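Local coordinates for MREC protein (Listeria monocytogenes, PDB 2J5U) that is probably involved in forming and maintaining cell shape and assembles into a homooligomer of 24 subunits arranged as 12 dimers, at residues N150-S154 with D155-L159; V103-S107 with G108-K112; N52-L55 with K56-L59; T114-A118 with K119-V123. One frame throughout, in Å; residues are numbered along the deposited sequence.

Interaction 1 of 4, residues N150-S154 with D155-L159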
loop_
_atom_site.group_PDB
_atom_site.type_symbol
_atom_site.label_atom_id
_atom_site.label_comp_id
_atom_site.label_asym_id
_atom_site.label_seq_id
_atom_site.Cartn_x
_atom_site.Cartn_y
_atom_site.Cartn_z
ATOM N N ASN A 150 -48.430 59.091 -6.544
ATOM C CA ASN A 150 -49.297 59.851 -5.667
ATOM C C ASN A 150 -49.556 61.256 -6.180
ATOM O O ASN A 150 -48.796 62.175 -5.898
ATOM C CB ASN A 150 -48.650 59.923 -4.294
ATOM C CG ASN A 150 -49.456 60.726 -3.317
ATOM O OD1 ASN A 150 -48.925 61.581 -2.614
ATOM N ND2 ASN A 150 -50.748 60.452 -3.256
ATOM N N GLY A 151 -50.636 61.425 -6.932
ATOM C CA GLY A 151 -50.948 62.743 -7.451
ATOM C C GLY A 151 -51.098 62.806 -8.955
ATOM O O GLY A 151 -50.262 62.290 -9.699
ATOM N N TYR A 152 -52.174 63.438 -9.409
ATOM C CA TYR A 152 -52.425 63.582 -10.834
ATOM C C TYR A 152 -52.603 65.061 -11.170
ATOM O O TYR A 152 -53.237 65.805 -10.423
ATOM C CB TYR A 152 -53.670 62.791 -11.243
ATOM C CG TYR A 152 -53.995 62.919 -12.711
ATOM C CD1 TYR A 152 -55.110 63.636 -13.146
ATOM C CD2 TYR A 152 -53.180 62.332 -13.671
ATOM C CE1 TYR A 152 -55.403 63.758 -14.504
ATOM C CE2 TYR A 152 -53.465 62.451 -15.036
ATOM C CZ TYR A 152 -54.575 63.159 -15.442
ATOM O OH TYR A 152 -54.861 63.231 -16.784
ATOM N N ASP A 153 -52.023 65.485 -12.287
ATOM C CA ASP A 153 -52.122 66.868 -12.719
ATOM C C ASP A 153 -53.004 66.909 -13.963
ATOM O O ASP A 153 -52.630 66.387 -15.015
ATOM C CB ASP A 153 -50.727 67.412 -13.018
ATOM C CG ASP A 153 -50.724 68.906 -13.249
ATOM O OD1 ASP A 153 -51.152 69.349 -14.339
ATOM O OD2 ASP A 153 -50.299 69.640 -12.333
ATOM N N SER A 154 -54.178 67.527 -13.825
ATOM C CA SER A 154 -55.165 67.635 -14.904
ATOM C C SER A 154 -54.632 68.303 -16.159
ATOM O O SER A 154 -55.018 67.947 -17.271
ATOM C CB SER A 154 -56.374 68.422 -14.423
ATOM O OG SER A 154 -56.610 68.173 -13.056
ATOM N N ASP A 155 -53.754 69.282 -15.967
ATOM C CA ASP A 155 -53.163 70.026 -17.070
ATOM C C ASP A 155 -52.109 69.233 -17.829
ATOM O O ASP A 155 -52.251 69.007 -19.034
ATOM C CB ASP A 155 -52.558 71.327 -16.546
ATOM C CG ASP A 155 -53.574 72.174 -15.794
ATOM O OD1 ASP A 155 -53.209 73.271 -15.309
ATOM O OD2 ASP A 155 -54.745 71.739 -15.685
ATOM N N THR A 156 -51.060 68.806 -17.127
ATOM C CA THR A 156 -49.992 68.040 -17.761
ATOM C C THR A 156 -50.405 66.612 -18.065
ATOM O O THR A 156 -49.734 65.937 -18.840
ATOM C CB THR A 156 -48.721 67.970 -16.887
ATOM O OG1 THR A 156 -48.949 67.116 -15.758
ATOM C CG2 THR A 156 -48.343 69.349 -16.396
ATOM N N LYS A 157 -51.504 66.155 -17.462
ATOM C CA LYS A 157 -51.980 64.786 -17.667
ATOM C C LYS A 157 -50.927 63.782 -17.159
ATOM O O LYS A 157 -50.803 62.676 -17.686
ATOM C CB LYS A 157 -52.249 64.533 -19.160
ATOM C CG LYS A 157 -53.716 64.512 -19.574
ATOM C CD LYS A 157 -54.344 65.892 -19.609
ATOM C CE LYS A 157 -55.849 65.814 -19.913
ATOM N NZ LYS A 157 -56.164 65.108 -21.201
ATOM N N LEU A 158 -50.175 64.174 -16.131
ATOM C CA LEU A 158 -49.125 63.322 -15.585
ATOM C C LEU A 158 -49.270 62.881 -14.125
ATOM O O LEU A 158 -49.720 63.637 -13.259
ATOM C CB LEU A 158 -47.768 64.007 -15.754
ATOM C CG LEU A 158 -47.349 64.281 -17.198
ATOM C CD1 LEU A 158 -45.978 64.922 -17.215
ATOM C CD2 LEU A 158 -47.345 62.986 -17.993
ATOM N N LEU A 159 -48.859 61.639 -13.880
ATOM C CA LEU A 159 -48.874 61.018 -12.562
ATOM C C LEU A 159 -47.536 61.325 -11.889
ATOM O O LEU A 159 -46.501 61.369 -12.562
ATOM C CB LEU A 159 -49.019 59.507 -12.712
ATOM C CG LEU A 159 -50.331 58.771 -12.426
ATOM C CD1 LEU A 159 -51.474 59.738 -12.211
ATOM C CD2 LEU A 159 -50.609 57.819 -13.587
#

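Interaction 2 of 4, residues V103-S107 with G108-K112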
loop_
_atom_site.group_PDB
_atom_site.type_symbol
_atom_site.label_atom_id
_atom_site.label_comp_id
_atom_site.label_asym_id
_atom_site.label_seq_id
_atom_site.Cartn_x
_atom_site.Cartn_y
_atom_site.Cartn_z
ATOM N N VAL A 103 -57.934 47.615 -10.699
ATOM C CA VAL A 103 -58.810 47.588 -11.856
ATOM C C VAL A 103 -57.978 48.062 -13.021
ATOM O O VAL A 103 -57.324 49.105 -12.942
ATOM C CB VAL A 103 -60.015 48.517 -11.705
ATOM C CG1 VAL A 103 -60.879 48.421 -12.948
ATOM C CG2 VAL A 103 -60.824 48.143 -10.466
ATOM N N THR A 104 -58.013 47.295 -14.108
ATOM C CA THR A 104 -57.219 47.611 -15.292
ATOM C C THR A 104 -57.941 47.449 -16.621
ATOM O O THR A 104 -59.092 47.018 -16.685
ATOM C CB THR A 104 -55.993 46.690 -15.381
ATOM O OG1 THR A 104 -56.442 45.333 -15.450
ATOM C CG2 THR A 104 -55.100 46.854 -14.174
ATOM N N THR A 105 -57.214 47.797 -17.677
ATOM C CA THR A 105 -57.665 47.669 -19.056
ATOM C C THR A 105 -56.418 47.136 -19.751
ATOM O O THR A 105 -55.334 47.116 -19.162
ATOM C CB THR A 105 -58.025 49.025 -19.715
ATOM O OG1 THR A 105 -56.841 49.815 -19.873
ATOM C CG2 THR A 105 -59.029 49.776 -18.881
ATOM N N PRO A 106 -56.553 46.691 -21.006
ATOM C CA PRO A 106 -55.408 46.164 -21.755
ATOM C C PRO A 106 -54.171 47.073 -21.767
ATOM O O PRO A 106 -53.048 46.605 -21.586
ATOM C CB PRO A 106 -55.994 45.960 -23.141
ATOM C CG PRO A 106 -57.395 45.496 -22.809
ATOM C CD PRO A 106 -57.815 46.470 -21.740
ATOM N N SER A 107 -54.370 48.369 -21.972
ATOM C CA SER A 107 -53.243 49.286 -22.018
ATOM C C SER A 107 -52.757 49.832 -20.675
ATOM O O SER A 107 -51.948 50.762 -20.647
ATOM C CB SER A 107 -53.556 50.445 -22.975
ATOM O OG SER A 107 -54.954 50.639 -23.117
ATOM N N GLY A 108 -53.230 49.275 -19.561
ATOM C CA GLY A 108 -52.760 49.760 -18.269
ATOM C C GLY A 108 -53.672 49.745 -17.054
ATOM O O GLY A 108 -54.836 49.339 -17.102
ATOM N N LEU A 109 -53.108 50.193 -15.939
ATOM C CA LEU A 109 -53.814 50.278 -14.662
ATOM C C LEU A 109 -54.733 51.505 -14.655
ATOM O O LEU A 109 -54.313 52.594 -15.066
ATOM C CB LEU A 109 -52.795 50.428 -13.526
ATOM C CG LEU A 109 -53.373 50.605 -12.120
ATOM C CD1 LEU A 109 -54.006 49.309 -11.715
ATOM C CD2 LEU A 109 -52.317 50.965 -11.117
ATOM N N ILE A 110 -55.972 51.352 -14.194
ATOM C CA ILE A 110 -56.848 52.523 -14.144
ATOM C C ILE A 110 -57.346 52.885 -12.742
ATOM O O ILE A 110 -57.866 53.976 -12.530
ATOM C CB ILE A 110 -58.074 52.392 -15.083
ATOM C CG1 ILE A 110 -59.039 51.337 -14.551
ATOM C CG2 ILE A 110 -57.603 52.061 -16.485
ATOM C CD1 ILE A 110 -60.376 51.361 -15.205
ATOM N N GLY A 111 -57.201 51.986 -11.777
ATOM C CA GLY A 111 -57.653 52.334 -10.446
ATOM C C GLY A 111 -57.792 51.188 -9.483
ATOM O O GLY A 111 -57.214 50.122 -9.694
ATOM N N LYS A 112 -58.554 51.414 -8.418
ATOM C CA LYS A 112 -58.779 50.382 -7.427
ATOM C C LYS A 112 -60.196 50.432 -6.902
ATOM O O LYS A 112 -60.822 51.483 -6.870
ATOM C CB LYS A 112 -57.795 50.515 -6.262
ATOM C CG LYS A 112 -58.056 51.665 -5.326
ATOM C CD LYS A 112 -57.198 51.510 -4.084
ATOM C CE LYS A 112 -57.454 52.621 -3.083
ATOM N NZ LYS A 112 -57.269 53.980 -3.687
#

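Interaction 3 of 4, residues N52-L55 with K56-L59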
loop_
_atom_site.group_PDB
_atom_site.type_symbol
_atom_site.label_atom_id
_atom_site.label_comp_id
_atom_site.label_asym_id
_atom_site.label_seq_id
_atom_site.Cartn_x
_atom_site.Cartn_y
_atom_site.Cartn_z
ATOM N N ASN A 52 -40.789 30.319 -16.299
ATOM C CA ASN A 52 -40.968 30.886 -14.971
ATOM C C ASN A 52 -41.841 29.955 -14.126
ATOM O O ASN A 52 -41.569 29.738 -12.945
ATOM C CB ASN A 52 -41.618 32.273 -15.087
ATOM C CG ASN A 52 -41.730 32.989 -13.749
ATOM O OD1 ASN A 52 -42.478 32.570 -12.870
ATOM N ND2 ASN A 52 -40.980 34.076 -13.592
ATOM N N LYS A 53 -42.882 29.397 -14.743
ATOM C CA LYS A 53 -43.798 28.490 -14.047
ATOM C C LYS A 53 -43.057 27.229 -13.608
ATOM O O LYS A 53 -43.256 26.743 -12.494
ATOM C CB LYS A 53 -44.974 28.125 -14.965
ATOM C CG LYS A 53 -46.249 27.659 -14.256
ATOM C CD LYS A 53 -46.187 26.201 -13.824
ATOM C CE LYS A 53 -47.462 25.779 -13.083
ATOM N NZ LYS A 53 -48.691 25.890 -13.926
ATOM N N ASP A 54 -42.196 26.705 -14.476
ATOM C CA ASP A 54 -41.438 25.507 -14.134
ATOM C C ASP A 54 -40.511 25.774 -12.970
ATOM O O ASP A 54 -40.476 25.007 -12.010
ATOM C CB ASP A 54 -40.618 25.016 -15.324
ATOM C CG ASP A 54 -41.489 24.554 -16.468
ATOM O OD1 ASP A 54 -42.562 23.960 -16.196
ATOM O OD2 ASP A 54 -41.090 24.774 -17.633
ATOM N N LEU A 55 -39.755 26.864 -13.062
ATOM C CA LEU A 55 -38.828 27.243 -12.008
ATOM C C LEU A 55 -39.529 27.309 -10.656
ATOM O O LEU A 55 -39.065 26.715 -9.679
ATOM C CB LEU A 55 -38.207 28.601 -12.320
ATOM C CG LEU A 55 -37.235 28.657 -13.491
ATOM C CD1 LEU A 55 -36.895 30.104 -13.814
ATOM C CD2 LEU A 55 -35.992 27.876 -13.128
ATOM N N LYS A 56 -40.647 28.033 -10.603
ATOM C CA LYS A 56 -41.397 28.175 -9.358
ATOM C C LYS A 56 -41.902 26.835 -8.862
ATOM O O LYS A 56 -42.157 26.676 -7.667
ATOM C CB LYS A 56 -42.569 29.149 -9.528
ATOM C CG LYS A 56 -42.166 30.619 -9.500
ATOM C CD LYS A 56 -43.315 31.530 -9.908
ATOM C CE LYS A 56 -42.882 32.985 -9.900
ATOM N NZ LYS A 56 -43.867 33.888 -10.567
ATOM N N GLU A 57 -42.051 25.877 -9.777
ATOM C CA GLU A 57 -42.504 24.538 -9.407
ATOM C C GLU A 57 -41.319 23.733 -8.866
ATOM O O GLU A 57 -41.481 22.921 -7.951
ATOM C CB GLU A 57 -43.137 23.816 -10.609
ATOM C CG GLU A 57 -44.485 24.402 -11.059
ATOM C CD GLU A 57 -45.216 23.533 -12.088
ATOM O OE1 GLU A 57 -44.612 23.203 -13.136
ATOM O OE2 GLU A 57 -46.400 23.189 -11.848
ATOM N N SER A 58 -40.132 23.974 -9.432
ATOM C CA SER A 58 -38.897 23.299 -9.017
ATOM C C SER A 58 -38.599 23.695 -7.576
ATOM O O SER A 58 -38.166 22.880 -6.766
ATOM C CB SER A 58 -37.738 23.718 -9.921
ATOM O OG SER A 58 -38.033 23.450 -11.282
ATOM N N LEU A 59 -38.821 24.971 -7.281
ATOM C CA LEU A 59 -38.650 25.512 -5.941
ATOM C C LEU A 59 -40.071 25.385 -5.399
ATOM O O LEU A 59 -41.000 25.138 -6.170
ATOM C CB LEU A 59 -38.231 26.975 -6.037
ATOM C CG LEU A 59 -36.972 27.149 -6.889
ATOM C CD1 LEU A 59 -36.871 28.567 -7.438
ATOM C CD2 LEU A 59 -35.768 26.778 -6.048
#

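Interaction 4 of 4, residues T114-A118 with K119-V123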
loop_
_atom_site.group_PDB
_atom_site.type_symbol
_atom_site.label_atom_id
_atom_site.label_comp_id
_atom_site.label_asym_id
_atom_site.label_seq_id
_atom_site.Cartn_x
_atom_site.Cartn_y
_atom_site.Cartn_z
ATOM N N THR A 114 -63.103 50.746 -4.400
ATOM C CA THR A 114 -63.216 51.416 -3.115
ATOM C C THR A 114 -64.383 50.902 -2.286
ATOM O O THR A 114 -64.178 50.429 -1.174
ATOM C CB THR A 114 -63.317 52.947 -3.273
ATOM O OG1 THR A 114 -64.273 53.275 -4.285
ATOM C CG2 THR A 114 -61.976 53.517 -3.652
ATOM N N THR A 115 -65.602 50.989 -2.804
ATOM C CA THR A 115 -66.743 50.485 -2.050
ATOM C C THR A 115 -67.501 49.492 -2.901
ATOM O O THR A 115 -67.654 49.673 -4.107
ATOM C CB THR A 115 -67.687 51.603 -1.632
ATOM O OG1 THR A 115 -68.284 52.172 -2.796
ATOM C CG2 THR A 115 -66.925 52.680 -0.894
ATOM N N THR A 116 -67.982 48.438 -2.265
ATOM C CA THR A 116 -68.691 47.414 -2.992
ATOM C C THR A 116 -70.081 47.149 -2.475
ATOM O O THR A 116 -70.339 47.200 -1.279
ATOM C CB THR A 116 -67.926 46.087 -2.953
ATOM O OG1 THR A 116 -66.563 46.312 -3.314
ATOM C CG2 THR A 116 -68.504 45.120 -3.952
ATOM N N GLY A 117 -70.974 46.865 -3.408
ATOM C CA GLY A 117 -72.341 46.532 -3.074
ATOM C C GLY A 117 -72.497 45.085 -3.502
ATOM O O GLY A 117 -71.504 44.434 -3.828
ATOM N N ALA A 118 -73.714 44.566 -3.532
ATOM C CA ALA A 118 -73.894 43.174 -3.914
ATOM C C ALA A 118 -73.569 42.913 -5.371
ATOM O O ALA A 118 -72.850 41.970 -5.692
ATOM C CB ALA A 118 -75.315 42.728 -3.616
ATOM N N LYS A 119 -74.081 43.760 -6.256
ATOM C CA LYS A 119 -73.856 43.555 -7.675
ATOM C C LYS A 119 -73.174 44.680 -8.437
ATOM O O LYS A 119 -73.199 44.706 -9.666
ATOM C CB LYS A 119 -75.179 43.204 -8.350
ATOM C CG LYS A 119 -75.693 41.817 -7.992
ATOM C CD LYS A 119 -76.724 41.342 -9.002
ATOM C CE LYS A 119 -76.900 39.825 -8.967
ATOM N NZ LYS A 119 -77.351 39.312 -7.633
ATOM N N SER A 120 -72.555 45.608 -7.723
ATOM C CA SER A 120 -71.869 46.702 -8.398
ATOM C C SER A 120 -70.854 47.246 -7.435
ATOM O O SER A 120 -70.880 46.889 -6.259
ATOM C CB SER A 120 -72.855 47.802 -8.815
ATOM O OG SER A 120 -73.539 48.351 -7.705
ATOM N N ALA A 121 -69.956 48.093 -7.926
ATOM C CA ALA A 121 -68.932 48.663 -7.072
ATOM C C ALA A 121 -68.353 49.947 -7.640
ATOM O O ALA A 121 -68.445 50.219 -8.837
ATOM C CB ALA A 121 -67.833 47.659 -6.854
ATOM N N THR A 122 -67.738 50.726 -6.760
ATOM C CA THR A 122 -67.133 51.996 -7.114
ATOM C C THR A 122 -65.633 51.807 -7.228
ATOM O O THR A 122 -65.036 51.106 -6.416
ATOM C CB THR A 122 -67.409 53.049 -6.004
ATOM O OG1 THR A 122 -68.821 53.232 -5.860
ATOM C CG2 THR A 122 -66.775 54.377 -6.335
ATOM N N VAL A 123 -65.016 52.410 -8.235
ATOM C CA VAL A 123 -63.579 52.310 -8.355
ATOM C C VAL A 123 -63.000 53.713 -8.517
ATOM O O VAL A 123 -63.494 54.541 -9.299
ATOM C CB VAL A 123 -63.124 51.338 -9.526
ATOM C CG1 VAL A 123 -64.302 50.674 -10.145
ATOM C CG2 VAL A 123 -62.311 52.064 -10.560
#

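Interaction 1 of 4, residues N150-S154 with D155-L159
Tyr152 and Lys157 lie alongside each other, pointing the same way, at the closed end of the beta hairpin of strands 145-153 and 158-165. The tyrosine CG stands anti to the backbone N (chi1 179°), and the ring therefore reaches along the hairpin to its loop, where OH of Tyr152 comes within 3.3 Å of CG of Lys157. The lysine suits this place because its aliphatic part can lie beside the phenol. Leu159, the non-hydrogen-bonded partner of Tyr152, sets methyl CD1 at the ring edge, near its plane, 3.4 Å from CD2 of Tyr152. The same leucine packs on Pro212 of strand 205-212.

Asp153 and Thr156 instead cross at about a right angle. The amide N of Thr156 donates to OD1 of Asp153 (2.8 Å) in a nearly straight bond of 172°, meeting the carboxylate on its anti side, somewhat out of its plane. On the backbone, Asp153 N donates to Leu158 O at 3.1 Å, while Lys157 N and Leu158 N both turn to Asp153 O through weak bonds. This is a G1 beta bulge, with Lys157 in a left-handed conformation (phi 62°).

Asp155 brings a second carboxylate near, its OD2 lying 4.5 Å from OD1 of Asp153. Two like charges so near would at most raise their pKa values slightly, whereas the Thr156 amide should favour the charged form of Asp153, helping it tie the loop together.

Interaction 2 of 4, residues V103-S107 with G108-K112
Strands 103-105 and 108-112 run antiparallel at 149°, with Val103 opposite Gly111, Thr104 opposite Leu109 and Thr105 opposite Gly108. They form a tight beta hairpin of the barrel, closed by a type I turn from Thr105 to Gly108 and kinked by a classic beta bulge. At the bulge, Val103 O accepts two amides: Ile110 N at 2.9 Å, in the carbonyl plane, and Gly111 N at 3.1 Å, tilted somewhat from it. The turn is fastened by Thr105 N to Gly108 O (2.9 Å) and by Gly108 N to Thr105 O (3.0 Å). Gly108 and Gly111 have positive phi angles at which a CB would press on the preceding carbonyl O, hence glycine at both places.

Ile110 bridges two residues of the partner strand. Its CD1 meets CG1 of Val103 at 3.7 Å, while its CG2 touches CG2 of Thr105 at 3.6 Å, the latter two side chains crossing at about a right angle. Beta-branched residues with methyl groups to offer fit here, since Val222 of strand 221-227 packs against Val103, Thr105 and Ile110 alike. Thr104 and Leu109 belong to the other face, where CG2 of Thr104 meets CD1 of Leu109 at 3.6 Å. At the turn, Pro106 and Ser107 pack on Glu37 and Glu36 of the second subunit. Chi1 of Ile110 (70°) sets CG1 between its backbone N and carbonyl carbon, just 3.2 Å from Val103 O.

Interaction 3 of 4, residues N52-L55 with K56-L59
Lys56 lies one helical turn beyond Asn52, near the C-terminal end of helix 31-58, and its side chain crosses that of Asn52 at a slant, meeting the backbone O first and the amide OD1 last. CB and CG of Lys56 both pass 3.6 Å from Asn52 O, the carbonyl that accepts Lys56 N in the regular helical bond. The extended chain then reaches the amide of Asn52: CD of Lys56 is 3.2 Å from OD1, and CE is 3.0 Å from that same oxygen. At the tip, NZ of Lys56 makes a weak hydrogen bond to OD1 of Asn52, also at 3.0 Å. The asparagine CG stands anti to its backbone N (chi1 -175°), which turns the amide toward the lysine. NZ has further partners in Ser64 OG and, through a salt bridge, Glu51 of the second subunit.

The methylenes of Lys53, not its ammonium, meet the carboxylate of Glu57: CE of Lys53 is nearest OE2, while NZ stays 4.1 Å from it, beyond a salt bridge. Ser58 grips Asp54 O twice, by its amide N at 2.8 Å and by OG at 3.0 Å, doubling a backbone bond as the helix finishes.

Asn52 and Leu55 pack on Asn52 of the second subunit, and Leu59 on its Asn72, consistent with the predicted coiled coil. The chemistry implies a dimer contact of mixed character, in which the amide may help steer the ammonium and the Glu51 salt bridge probably balances its charge.

Interaction 4 of 4, residues T114-A118 with K119-V123
Chi1 of 47° in Thr114 and of 66° in Thr115 sets each OG1 between the backbone N and the carbonyl carbon, while chi1 of -60° in Thr122 places its OG1 beside its own N. These rotations bring three hydroxyl-bearing side chains together. Thr115 and Thr122 lie side by side, pointing the same way, and OG1 of Thr122 makes a weak hydrogen bond to OG1 of Thr115 at 3.3 Å. Thr114 crosses over to Thr122 O with two groups: its N donates at 2.8 Å, and its OG1 adds a weak bond at 3.1 Å. Threonine fits such a strand pair, being branched enough for a strand yet able to offer a hydroxyl to the neighbouring backbone.

Thr122 N donates in turn to Thr115 O at 2.9 Å. On the other face, CG2 of Thr116 rests 3.9 Å from CB of Ala121, a small residue suited to its buried place. Nearer the loop, Gly117 N donates to Ser120 O at 2.9 Å, and Ala118 O is held by Ser94 OG. The closed end lies at the surface. Strands 108-116 and 121-125 thus form a beta hairpin, the usual connection between sequence-adjacent antiparallel strands in an antiparallel barrel such as this one.

How the interactions relate
Interactions 2 and 4 belong to one barrel and share strand 108-116: its start forms the hairpin of interaction 2 and its end that of interaction 4. Their centres are 16 Å apart, yet they touch, Val123 CB lying 3.5 Å from Lys112 O and 4.0 Å from Val103 CG2. Interaction 1 closes a hairpin of the second barrel, with its centre 16 Å from that of interaction 2 and nearest atoms about 7 Å apart. Interaction 3 stands away on the helix, its centre 28 Å from that of interaction 2 and 40 Å from that of interaction 1. Interactions 2 and 3 both meet the second subunit, so the helix and one barrel contribute to the dimer.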